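Local atomic coordinates of putative hydrogenase (Pyrococcus furiosus, PDB entry 3LYU), a protein that probably takes part in electron transfer as a flavin- and [2Fe-2S]-dependent oxidoreductase, of which this chain is an internal alpha-beta domain. Residues L22-Y27 / V111-P116; G44-T49 / A67-I72; L50-E55 / E74-N79. One frame throughout, in Å; residues are numbered along the deposited sequence.

Contact 1: L22-Y27 / V111-P116; sequences LAIGAY and VFMVGP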
ATOM      1  N   LEU B  22       7.506  23.311  -1.459  1.00 42.23           N
ATOM      2  CA  LEU B  22       7.242  23.735  -2.813  1.00 36.89           C
ATOM      3  C   LEU B  22       6.175  22.778  -3.332  1.00 35.27           C
ATOM      4  O   LEU B  22       6.472  21.632  -3.688  1.00 29.71           O
ATOM      5  CB  LEU B  22       8.507  23.622  -3.671  1.00 39.46           C
ATOM      6  CG  LEU B  22       8.242  23.834  -5.165  1.00 36.22           C
ATOM      7  CD1 LEU B  22       7.544  25.178  -5.387  1.00 38.87           C
ATOM      8  CD2 LEU B  22       9.532  23.777  -5.932  1.00 38.35           C
ATOM      9  N   ALA B  23       4.930  23.236  -3.344  1.00 36.91           N
ATOM     10  CA  ALA B  23       3.832  22.416  -3.827  1.00 37.84           C
ATOM     11  C   ALA B  23       3.574  22.765  -5.300  1.00 31.74           C
ATOM     12  O   ALA B  23       3.166  23.879  -5.616  1.00 30.71           O
ATOM     13  CB  ALA B  23       2.595  22.668  -2.984  1.00 38.25           C
ATOM     14  N   ILE B  24       3.822  21.801  -6.188  1.00 30.25           N
ATOM     15  CA  ILE B  24       3.652  21.982  -7.631  1.00 32.31           C
ATOM     16  C   ILE B  24       2.393  21.322  -8.206  1.00 35.40           C
ATOM     17  O   ILE B  24       2.025  20.209  -7.826  1.00 32.97           O
ATOM     18  CB  ILE B  24       4.863  21.424  -8.384  1.00 35.08           C
ATOM     19  CG1 ILE B  24       6.136  22.025  -7.815  1.00 31.78           C
ATOM     20  CG2 ILE B  24       4.760  21.752  -9.851  1.00 33.57           C
ATOM     21  CD1 ILE B  24       7.370  21.421  -8.378  1.00 46.00           C
ATOM     22  N   GLY B  25       1.738  22.021  -9.125  1.00 33.72           N
ATOM     23  CA  GLY B  25       0.545  21.488  -9.747  1.00 34.42           C
ATOM     24  C   GLY B  25       0.618  21.756 -11.227  1.00 34.60           C
ATOM     25  O   GLY B  25       0.634  22.906 -11.646  1.00 32.91           O
ATOM     26  N   ALA B  26       0.688  20.699 -12.027  1.00 33.66           N
ATOM     27  CA  ALA B  26       0.750  20.855 -13.472  1.00 36.18           C
ATOM     28  C   ALA B  26      -0.648  20.727 -14.070  1.00 35.59           C
ATOM     29  O   ALA B  26      -1.423  19.852 -13.692  1.00 30.90           O
ATOM     30  CB  ALA B  26       1.672  19.813 -14.066  1.00 28.81           C
ATOM     31  N   TYR B  27      -0.969  21.609 -15.005  1.00 36.15           N
ATOM     32  CA  TYR B  27      -2.273  21.587 -15.653  1.00 40.57           C
ATOM     33  C   TYR B  27      -3.375  21.642 -14.591  1.00 39.66           C
ATOM     34  O   TYR B  27      -3.312  22.473 -13.693  1.00 40.26           O
ATOM     35  CB  TYR B  27      -2.418  20.327 -16.539  1.00 41.87           C
ATOM     36  CG  TYR B  27      -1.363  20.175 -17.635  1.00 38.07           C
ATOM     37  CD1 TYR B  27      -0.284  19.302 -17.483  1.00 41.35           C
ATOM     38  CD2 TYR B  27      -1.435  20.927 -18.814  1.00 41.71           C
ATOM     39  CE1 TYR B  27       0.696  19.184 -18.471  1.00 40.47           C
ATOM     40  CE2 TYR B  27      -0.457  20.816 -19.810  1.00 42.55           C
ATOM     41  CZ  TYR B  27       0.606  19.945 -19.633  1.00 44.85           C
ATOM     42  OH  TYR B  27       1.579  19.839 -20.613  1.00 43.39           O
ATOM     43  N   VAL B 111       9.421  18.907  -1.516  1.00 40.34           N
ATOM     44  CA  VAL B 111       8.781  19.211  -2.783  1.00 44.19           C
ATOM     45  C   VAL B 111       7.689  18.166  -2.998  1.00 42.71           C
ATOM     46  O   VAL B 111       7.905  16.973  -2.798  1.00 38.59           O
ATOM     47  CB  VAL B 111       9.775  19.195  -3.973  1.00 42.87           C
ATOM     48  CG1 VAL B 111      10.515  17.889  -4.016  1.00 47.78           C
ATOM     49  CG2 VAL B 111       9.027  19.425  -5.282  1.00 44.74           C
ATOM     50  N   PHE B 112       6.502  18.636  -3.358  1.00 43.80           N
ATOM     51  CA  PHE B 112       5.373  17.761  -3.606  1.00 41.10           C
ATOM     52  C   PHE B 112       4.747  18.151  -4.927  1.00 42.57           C
ATOM     53  O   PHE B 112       4.545  19.325  -5.200  1.00 45.76           O
ATOM     54  CB  PHE B 112       4.360  17.883  -2.477  1.00 41.57           C
ATOM     55  CG  PHE B 112       3.014  17.302  -2.800  1.00 40.93           C
ATOM     56  CD1 PHE B 112       1.950  18.134  -3.159  1.00 36.02           C
ATOM     57  CD2 PHE B 112       2.792  15.931  -2.713  1.00 40.00           C
ATOM     58  CE1 PHE B 112       0.685  17.612  -3.419  1.00 37.53           C
ATOM     59  CE2 PHE B 112       1.526  15.394  -2.972  1.00 39.58           C
ATOM     60  CZ  PHE B 112       0.473  16.238  -3.323  1.00 39.62           C
HETATM   61  N   MSE B 113       4.444  17.164  -5.756  1.00 43.92           N
HETATM   62  CA  MSE B 113       3.854  17.458  -7.040  1.00 42.48           C
HETATM   63  C   MSE B 113       2.733  16.534  -7.475  1.00 39.96           C
HETATM   64  O   MSE B 113       2.703  15.344  -7.143  1.00 36.32           O
HETATM   65  CB  MSE B 113       4.918  17.444  -8.124  1.00 45.81           C
HETATM   66  CG  MSE B 113       4.375  17.965  -9.423  1.00 45.68           C
HETATM   67 SE   MSE B 113       5.489  17.643 -10.910  1.00 55.09          SE
HETATM   68  CE  MSE B 113       4.143  17.193 -12.217  1.00 47.99           C
ATOM     69  N   VAL B 114       1.816  17.109  -8.240  1.00 40.45           N
ATOM     70  CA  VAL B 114       0.694  16.380  -8.810  1.00 32.63           C
ATOM     71  C   VAL B 114       0.519  16.842 -10.270  1.00 27.75           C
ATOM     72  O   VAL B 114       0.283  18.007 -10.544  1.00 30.40           O
ATOM     73  CB  VAL B 114      -0.613  16.591  -7.967  1.00 40.29           C
ATOM     74  CG1 VAL B 114      -0.726  18.034  -7.531  1.00 37.84           C
ATOM     75  CG2 VAL B 114      -1.843  16.185  -8.778  1.00 36.17           C
ATOM     76  N   GLY B 115       0.681  15.910 -11.197  1.00 26.46           N
ATOM     77  CA  GLY B 115       0.538  16.203 -12.610  1.00 24.63           C
ATOM     78  C   GLY B 115       0.839  14.941 -13.403  1.00 26.90           C
ATOM     79  O   GLY B 115       1.057  13.887 -12.798  1.00 30.17           O
ATOM     80  N   PRO B 116       0.859  14.994 -14.748  1.00 29.94           N
ATOM     81  CA  PRO B 116       1.153  13.769 -15.502  1.00 33.05           C
ATOM     82  C   PRO B 116       2.435  13.118 -15.023  1.00 36.46           C
ATOM     83  O   PRO B 116       3.370  13.808 -14.597  1.00 33.63           O
ATOM     84  CB  PRO B 116       1.219  14.240 -16.962  1.00 33.60           C
ATOM     85  CG  PRO B 116       1.399  15.733 -16.870  1.00 34.73           C
ATOM     86  CD  PRO B 116       0.599  16.125 -15.654  1.00 30.29           C
TER
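Ile24 and Met113, a selenomethionine in this crystal, form the apolar centre of the pairing between 22-27 and 111-116. Ile24 CB lies 3.6 Å from Met113 CG, and the two side chains cross obliquely. With CG1 beside the backbone N (chi1 -53°) and an extended chi2, Ile24 carries its CD1 back along the sheet to 4.0 Å from Val111 CG2. In the other direction the Met113 chain bends at its last torsion, and its CE ends 4.0 Å from Ala26 CB. Past the strand ends Pro116 CD meets the edge of the Tyr27 ring, 3.8 Å from CD1.

Outside this packing runs a parallel ladder of four hydrogen bonds. The shortest joins Ile24 N to Phe112 O at 2.8 Å, nearly along the C=O axis and almost straight (175° at the hydrogen). Val114 N reaches Ile24 O at 3.1 Å from above the carbonyl plane, a more bent bond (153°).

The two strands are neighbours in the parallel sheet, with helices on both of its faces. Ala23, Phe112 and Val114 face helix 29-42, Ile24 packs on helix 84-104, and Val111 and Met113 on helix 117-130; strand 46-54 flanks 20-26 along its other edge.

Contact 2: G44-T49 / A67-I72; sequences GNDVTT and AVTRHI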
ATOM      1  N   GLY B  44       1.708  25.364   9.725  1.00 48.64           N
ATOM      2  CA  GLY B  44       2.992  25.941  10.061  1.00 48.06           C
ATOM      3  C   GLY B  44       4.093  25.771   9.034  1.00 50.08           C
ATOM      4  O   GLY B  44       5.275  25.935   9.359  1.00 51.72           O
ATOM      5  N   ASN B  45       3.704  25.444   7.804  1.00 48.97           N
ATOM      6  CA  ASN B  45       4.650  25.253   6.711  1.00 47.30           C
ATOM      7  C   ASN B  45       4.698  26.475   5.796  1.00 45.92           C
ATOM      8  O   ASN B  45       3.678  27.098   5.527  1.00 43.36           O
ATOM      9  CB  ASN B  45       4.261  24.025   5.883  1.00 41.99           C
ATOM     10  CG  ASN B  45       4.391  22.742   6.656  1.00 41.64           C
ATOM     11  OD1 ASN B  45       5.480  22.358   7.061  1.00 40.83           O
ATOM     12  ND2 ASN B  45       3.277  22.070   6.870  1.00 39.67           N
ATOM     13  N   ASP B  46       5.888  26.814   5.320  1.00 47.94           N
ATOM     14  CA  ASP B  46       6.056  27.937   4.405  1.00 48.79           C
ATOM     15  C   ASP B  46       5.925  27.353   3.005  1.00 48.39           C
ATOM     16  O   ASP B  46       6.925  27.089   2.339  1.00 45.80           O
ATOM     17  CB  ASP B  46       7.446  28.556   4.575  1.00 52.84           C
ATOM     18  CG  ASP B  46       7.736  29.636   3.550  1.00 57.78           C
ATOM     19  OD1 ASP B  46       7.087  30.700   3.600  1.00 63.65           O
ATOM     20  OD2 ASP B  46       8.611  29.424   2.687  1.00 58.59           O
ATOM     21  N   VAL B  47       4.694  27.139   2.559  1.00 48.48           N
ATOM     22  CA  VAL B  47       4.500  26.558   1.245  1.00 48.66           C
ATOM     23  C   VAL B  47       4.322  27.615   0.156  1.00 48.35           C
ATOM     24  O   VAL B  47       3.617  28.607   0.333  1.00 47.87           O
ATOM     25  CB  VAL B  47       3.293  25.568   1.248  1.00 50.54           C
ATOM     26  CG1 VAL B  47       2.037  26.279   1.693  1.00 47.57           C
ATOM     27  CG2 VAL B  47       3.101  24.957  -0.136  1.00 45.87           C
ATOM     28  N   THR B  48       5.013  27.410  -0.960  1.00 41.18           N
ATOM     29  CA  THR B  48       4.923  28.307  -2.103  1.00 38.69           C
ATOM     30  C   THR B  48       4.491  27.367  -3.224  1.00 36.98           C
ATOM     31  O   THR B  48       5.161  26.360  -3.497  1.00 32.44           O
ATOM     32  CB  THR B  48       6.280  28.928  -2.460  1.00 43.80           C
ATOM     33  OG1 THR B  48       7.054  27.976  -3.189  1.00 46.44           O
ATOM     34  CG2 THR B  48       7.044  29.324  -1.200  1.00 41.56           C
ATOM     35  N   THR B  49       3.363  27.676  -3.856  1.00 35.82           N
ATOM     36  CA  THR B  49       2.853  26.820  -4.913  1.00 30.28           C
ATOM     37  C   THR B  49       3.250  27.269  -6.297  1.00 27.94           C
ATOM     38  O   THR B  49       3.419  28.458  -6.563  1.00 23.29           O
ATOM     39  CB  THR B  49       1.302  26.711  -4.877  1.00 37.64           C
ATOM     40  OG1 THR B  49       0.722  28.013  -5.011  1.00 35.38           O
ATOM     41  CG2 THR B  49       0.835  26.071  -3.577  1.00 33.80           C
ATOM     42  N   ALA B  67      -3.764  31.668   0.417  1.00 45.84           N
ATOM     43  CA  ALA B  67      -3.581  30.498   1.275  1.00 47.54           C
ATOM     44  C   ALA B  67      -2.116  30.101   1.527  1.00 47.05           C
ATOM     45  O   ALA B  67      -1.809  29.477   2.539  1.00 49.69           O
ATOM     46  CB  ALA B  67      -4.341  29.315   0.695  1.00 44.40           C
ATOM     47  N   VAL B  68      -1.214  30.453   0.618  1.00 46.79           N
ATOM     48  CA  VAL B  68       0.195  30.113   0.786  1.00 45.42           C
ATOM     49  C   VAL B  68       1.029  31.381   0.899  1.00 49.03           C
ATOM     50  O   VAL B  68       0.552  32.472   0.614  1.00 54.13           O
ATOM     51  CB  VAL B  68       0.722  29.281  -0.402  1.00 41.01           C
ATOM     52  CG1 VAL B  68      -0.126  28.035  -0.585  1.00 30.52           C
ATOM     53  CG2 VAL B  68       0.722  30.122  -1.675  1.00 38.94           C
ATOM     54  N   THR B  69       2.281  31.247   1.319  1.00 50.01           N
ATOM     55  CA  THR B  69       3.137  32.420   1.450  1.00 48.38           C
ATOM     56  C   THR B  69       3.308  33.030   0.068  1.00 49.32           C
ATOM     57  O   THR B  69       3.194  34.237  -0.092  1.00 47.48           O
ATOM     58  CB  THR B  69       4.526  32.067   2.028  1.00 48.71           C
ATOM     59  OG1 THR B  69       5.352  31.491   1.009  1.00 49.20           O
ATOM     60  CG2 THR B  69       4.381  31.074   3.150  1.00 45.43           C
ATOM     61  N   ARG B  70       3.554  32.181  -0.930  1.00 47.85           N
ATOM     62  CA  ARG B  70       3.743  32.631  -2.308  1.00 45.39           C
ATOM     63  C   ARG B  70       3.216  31.665  -3.375  1.00 43.07           C
ATOM     64  O   ARG B  70       3.512  30.468  -3.351  1.00 46.09           O
ATOM     65  CB  ARG B  70       5.224  32.876  -2.568  1.00 48.98           C
ATOM     66  CG  ARG B  70       5.508  33.454  -3.923  1.00 52.03           C
ATOM     67  CD  ARG B  70       6.737  32.814  -4.504  1.00 54.73           C
ATOM     68  NE  ARG B  70       7.891  32.918  -3.693  1.00 57.03           N
ATOM     69  CZ  ARG B  70       8.774  32.060  -3.193  1.00 59.33           C
ATOM     70  NH1 ARG B  70       9.704  32.670  -2.493  1.00 62.90           N
ATOM     71  NH2 ARG B  70       8.800  30.737  -3.308  1.00 62.35           N
ATOM     72  N   HIS B  71       2.447  32.193  -4.316  1.00 39.72           N
ATOM     73  CA  HIS B  71       1.918  31.378  -5.396  1.00 41.35           C
ATOM     74  C   HIS B  71       2.473  31.823  -6.743  1.00 43.07           C
ATOM     75  O   HIS B  71       2.322  32.976  -7.126  1.00 41.53           O
ATOM     76  CB  HIS B  71       0.393  31.453  -5.439  1.00 44.28           C
ATOM     77  CG  HIS B  71      -0.197  30.784  -6.644  1.00 38.24           C
ATOM     78  ND1 HIS B  71       0.046  29.462  -6.955  1.00 39.32           N
ATOM     79  CD2 HIS B  71      -0.973  31.268  -7.641  1.00 38.27           C
ATOM     80  CE1 HIS B  71      -0.553  29.162  -8.093  1.00 32.67           C
ATOM     81  NE2 HIS B  71      -1.178  30.240  -8.531  1.00 31.88           N
ATOM     82  N   ILE B  72       3.098  30.900  -7.467  1.00 43.55           N
ATOM     83  CA  ILE B  72       3.678  31.207  -8.778  1.00 43.97           C
ATOM     84  C   ILE B  72       2.897  30.585  -9.930  1.00 42.96           C
ATOM     85  O   ILE B  72       2.527  29.411  -9.875  1.00 42.52           O
ATOM     86  CB  ILE B  72       5.146  30.700  -8.887  1.00 41.88           C
ATOM     87  CG1 ILE B  72       5.978  31.215  -7.707  1.00 41.03           C
ATOM     88  CG2 ILE B  72       5.745  31.129 -10.226  1.00 35.83           C
ATOM     89  CD1 ILE B  72       5.896  32.720  -7.491  1.00 46.00           C
TER
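Thr49 and His71 make the closest polar contact between 44-49 and 67-72. Thr49 OG1 meets His71 ND1 at 2.5 Å, at the edge of the imidazole and near its plane. The hydroxyl sits between the backbone N and carbonyl carbon of Thr49 (chi1 59°), which turns its CG2 to the Val68 side, 3.7 Å from Val68 CG1. Val68 CG1 is also 3.6 Å from Val47 CG1, so it touches two residues of 46-49. Beside them Arg70 runs along Thr48, pointing the same way, its chain bent at chi2 and chi3 so that NH2 comes 3.1 Å from Thr48 CG2.

The backbone holds these groups in parallel register. Ile72 N donates to Thr49 O at 2.6 Å, almost straight (176°), whereas Thr69 N to Val47 O, at 3.1 Å and 135°, is weak and bent. Farther out, helix 61-65 covers Thr49 and His71 through Leu64, and Glu106 forms a salt bridge with Arg70 NH1.

Either partner could donate in the Thr49-His71 bond, which helps to hold the ring's rotation; the hydroxyl can serve either protonation state of ND1, so the contact does not tell which nitrogen carries the proton. The guanidinium charge is probably balanced in part by Glu106.

Contact 3: L50-E55 / E74-N79; sequences LHVTFE and EPVPLN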
ATOM      1  N   LEU B  50       3.399  26.307  -7.189  1.00 32.39           N
ATOM      2  CA  LEU B  50       3.757  26.624  -8.555  1.00 35.25           C
ATOM      3  C   LEU B  50       2.750  25.962  -9.477  1.00 37.93           C
ATOM      4  O   LEU B  50       2.525  24.761  -9.384  1.00 40.14           O
ATOM      5  CB  LEU B  50       5.171  26.118  -8.866  1.00 36.89           C
ATOM      6  CG  LEU B  50       5.554  26.047 -10.354  1.00 35.98           C
ATOM      7  CD1 LEU B  50       5.606  27.440 -10.942  1.00 40.13           C
ATOM      8  CD2 LEU B  50       6.889  25.344 -10.518  1.00 32.22           C
ATOM      9  N   HIS B  51       2.125  26.743 -10.344  1.00 37.50           N
ATOM     10  CA  HIS B  51       1.167  26.183 -11.280  1.00 36.28           C
ATOM     11  C   HIS B  51       1.690  26.390 -12.688  1.00 36.92           C
ATOM     12  O   HIS B  51       1.785  27.533 -13.153  1.00 37.94           O
ATOM     13  CB  HIS B  51      -0.207  26.861 -11.159  1.00 41.62           C
ATOM     14  CG  HIS B  51      -1.268  26.229 -12.014  1.00 37.42           C
ATOM     15  ND1 HIS B  51      -2.424  26.885 -12.376  1.00 34.81           N
ATOM     16  CD2 HIS B  51      -1.350  24.994 -12.567  1.00 35.47           C
ATOM     17  CE1 HIS B  51      -3.173  26.085 -13.115  1.00 37.45           C
ATOM     18  NE2 HIS B  51      -2.543  24.931 -13.245  1.00 38.62           N
ATOM     19  N   VAL B  52       2.036  25.295 -13.363  1.00 33.77           N
ATOM     20  CA  VAL B  52       2.523  25.389 -14.737  1.00 36.20           C
ATOM     21  C   VAL B  52       1.446  24.798 -15.637  1.00 31.49           C
ATOM     22  O   VAL B  52       1.086  23.624 -15.517  1.00 34.06           O
ATOM     23  CB  VAL B  52       3.863  24.632 -14.932  1.00 34.29           C
ATOM     24  CG1 VAL B  52       4.406  24.897 -16.330  1.00 41.19           C
ATOM     25  CG2 VAL B  52       4.874  25.070 -13.874  1.00 35.35           C
ATOM     26  N   THR B  53       0.911  25.632 -16.521  1.00 33.34           N
ATOM     27  CA  THR B  53      -0.144  25.197 -17.433  1.00 36.84           C
ATOM     28  C   THR B  53      -0.195  26.157 -18.619  1.00 36.16           C
ATOM     29  O   THR B  53       0.657  27.034 -18.725  1.00 40.27           O
ATOM     30  CB  THR B  53      -1.511  25.169 -16.707  1.00 32.59           C
ATOM     31  OG1 THR B  53      -2.467  24.477 -17.515  1.00 35.35           O
ATOM     32  CG2 THR B  53      -2.011  26.584 -16.424  1.00 34.77           C
ATOM     33  N   PHE B  54      -1.173  25.989 -19.510  1.00 41.41           N
ATOM     34  CA  PHE B  54      -1.309  26.869 -20.675  1.00 42.00           C
ATOM     35  C   PHE B  54      -2.056  28.142 -20.304  1.00 45.11           C
ATOM     36  O   PHE B  54      -2.883  28.133 -19.399  1.00 45.48           O
ATOM     37  CB  PHE B  54      -2.025  26.138 -21.811  1.00 45.76           C
ATOM     38  CG  PHE B  54      -1.217  25.028 -22.413  1.00 46.12           C
ATOM     39  CD1 PHE B  54       0.031  25.288 -22.975  1.00 49.25           C
ATOM     40  CD2 PHE B  54      -1.698  23.724 -22.422  1.00 43.03           C
ATOM     41  CE1 PHE B  54       0.792  24.269 -23.539  1.00 48.12           C
ATOM     42  CE2 PHE B  54      -0.945  22.694 -22.984  1.00 47.49           C
ATOM     43  CZ  PHE B  54       0.306  22.968 -23.546  1.00 47.23           C
ATOM     44  N   GLU B  55      -1.753  29.234 -20.995  1.00 47.16           N
ATOM     45  CA  GLU B  55      -2.382  30.514 -20.703  1.00 52.38           C
ATOM     46  C   GLU B  55      -3.889  30.461 -20.424  1.00 52.11           C
ATOM     47  O   GLU B  55      -4.373  31.067 -19.458  1.00 50.81           O
ATOM     48  CB  GLU B  55      -2.115  31.502 -21.838  1.00 58.52           C
ATOM     49  CG  GLU B  55      -0.667  31.922 -21.954  1.00 62.85           C
ATOM     50  CD  GLU B  55      -0.433  32.949 -23.053  1.00 67.86           C
ATOM     51  OE1 GLU B  55       0.740  33.345 -23.259  1.00 67.17           O
ATOM     52  OE2 GLU B  55      -1.419  33.360 -23.709  1.00 68.63           O
ATOM     53  N   GLU B  74       3.023  30.026 -14.141  1.00 48.05           N
ATOM     54  CA  GLU B  74       3.818  30.096 -15.362  1.00 47.82           C
ATOM     55  C   GLU B  74       2.933  29.689 -16.538  1.00 48.28           C
ATOM     56  O   GLU B  74       2.871  28.508 -16.885  1.00 49.32           O
ATOM     57  CB  GLU B  74       5.014  29.147 -15.270  1.00 48.03           C
ATOM     58  CG  GLU B  74       6.087  29.604 -14.325  1.00 51.63           C
ATOM     59  CD  GLU B  74       6.671  30.950 -14.724  1.00 52.54           C
ATOM     60  OE1 GLU B  74       6.995  31.126 -15.922  1.00 55.09           O
ATOM     61  OE2 GLU B  74       6.816  31.826 -13.844  1.00 49.09           O
ATOM     62  N   PRO B  75       2.234  30.661 -17.168  1.00 48.98           N
ATOM     63  CA  PRO B  75       1.345  30.390 -18.308  1.00 49.81           C
ATOM     64  C   PRO B  75       2.092  30.228 -19.627  1.00 50.01           C
ATOM     65  O   PRO B  75       2.682  31.173 -20.142  1.00 49.62           O
ATOM     66  CB  PRO B  75       0.420  31.601 -18.314  1.00 46.64           C
ATOM     67  CG  PRO B  75       1.354  32.696 -17.944  1.00 46.14           C
ATOM     68  CD  PRO B  75       2.185  32.091 -16.804  1.00 50.07           C
ATOM     69  N   VAL B  76       2.065  29.017 -20.161  1.00 52.39           N
ATOM     70  CA  VAL B  76       2.724  28.727 -21.415  1.00 52.41           C
ATOM     71  C   VAL B  76       1.681  28.919 -22.527  1.00 54.52           C
ATOM     72  O   VAL B  76       0.537  28.465 -22.407  1.00 50.55           O
ATOM     73  CB  VAL B  76       3.263  27.278 -21.407  1.00 52.60           C
ATOM     74  CG1 VAL B  76       4.106  27.025 -22.642  1.00 48.73           C
ATOM     75  CG2 VAL B  76       4.084  27.040 -20.150  1.00 48.97           C
ATOM     76  N   PRO B  77       2.056  29.622 -23.613  1.00 55.39           N
ATOM     77  CA  PRO B  77       1.169  29.888 -24.753  1.00 55.59           C
ATOM     78  C   PRO B  77       0.752  28.628 -25.511  1.00 58.55           C
ATOM     79  O   PRO B  77       1.596  27.843 -25.951  1.00 59.09           O
ATOM     80  CB  PRO B  77       2.000  30.831 -25.610  1.00 53.77           C
ATOM     81  CG  PRO B  77       3.399  30.351 -25.352  1.00 55.10           C
ATOM     82  CD  PRO B  77       3.401  30.177 -23.859  1.00 53.01           C
ATOM     83  N   LEU B  78      -0.554  28.444 -25.674  1.00 58.83           N
ATOM     84  CA  LEU B  78      -1.068  27.269 -26.366  1.00 58.63           C
ATOM     85  C   LEU B  78      -1.065  27.464 -27.876  1.00 58.29           C
ATOM     86  O   LEU B  78      -2.017  28.009 -28.428  1.00 57.75           O
ATOM     87  CB  LEU B  78      -2.498  26.955 -25.895  1.00 57.10           C
ATOM     88  CG  LEU B  78      -3.011  25.508 -26.006  1.00 58.92           C
ATOM     89  CD1 LEU B  78      -4.450  25.461 -25.524  1.00 58.96           C
ATOM     90  CD2 LEU B  78      -2.918  24.995 -27.432  1.00 56.57           C
ATOM     91  N   ASN B  79       0.005  27.023 -28.536  1.00 59.01           N
ATOM     92  CA  ASN B  79       0.117  27.127 -29.990  1.00 60.87           C
ATOM     93  C   ASN B  79      -0.802  26.092 -30.675  1.00 63.02           C
ATOM     94  O   ASN B  79      -0.521  24.888 -30.663  1.00 63.91           O
ATOM     95  CB  ASN B  79       1.568  26.893 -30.420  1.00 57.70           C
ATOM     96  CG  ASN B  79       1.781  27.140 -31.905  1.00 60.45           C
ATOM     97  OD1 ASN B  79       2.844  26.831 -32.460  1.00 59.54           O
ATOM     98  ND2 ASN B  79       0.764  27.712 -32.561  1.00 58.88           N
TER
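The Phe54 ring has Leu78 over one face and a carbonyl at its edge. Leu78 CG stands 4.2 Å from the ring centroid and 18° off the normal, a CH-pi contact, and the two side chains cross at about a right angle. Val76 O lies in the ring plane, 3.3 Å from Phe54 CD1. Phe84 is an aromatic neighbour, its plane inclined to the Phe54 ring. An alanine in place of Phe54 removes the CH-pi contact with Leu78 and the edge contact with Val76 O, which would probably loosen the packing of 77-78 against the strand end. The other flat group, His51, carries the Thr53 methyl CG2 over one face, while its NE2 bonds to Tyr27 O.

Between the backbones, Val76 N donates to Thr53 O at 2.8 Å, in the carbonyl plane and nearly straight (176°), and Glu74 N reaches His51 O at 3.0 Å. Thr53 N to Glu74 O, at 3.5 Å, is weak. Val76 O then accepts Glu55 N at 2.8 Å from well above its plane, so this carbonyl is used both by an amide and by the ring edge. Glu74 CG, beside its backbone N, lies 4.0 Å from Leu50 CD1, and the bend at chi2 turns the carboxylate to salt bridges with Arg94 and Lys98 of helix 84-104.

The axes of 50-54 and 74-76 approach to 4.6 Å at 20°; their strands form a parallel beta-alpha-beta unit with helix 61-65. The all-parallel order 70-76, 46-54, 20-26, 110-114, 134-136 is consistent with the nucleotide-binding domain of ferredoxin reductase-like flavoproteins.

How the contacts relate
Contact 1 is the core of the domain, its centre about 3 Å from the centre of the chain and largely buried, whereas the centres of contacts 2 and 3 lie about 11 and 12 Å from it and both are partly exposed. Those two pair the same strands, 46-54 and 70-76, at successive positions, and Ile72 O to His51 N (2.7 Å) continues the ladder between them. Strand 20-26 ties contact 1 to both: Ala23 N is 3.1 Å from Thr48 O, and Gly25 N 2.9 Å from Leu50 O. Chemistry follows position. Between side chains contact 1 is apolar, whereas contacts 2 and 3 add polar and charged groups, among them a threonine-histidine bond, and an arginine and a glutamate whose salt-bridge partners lie outside the paired segments.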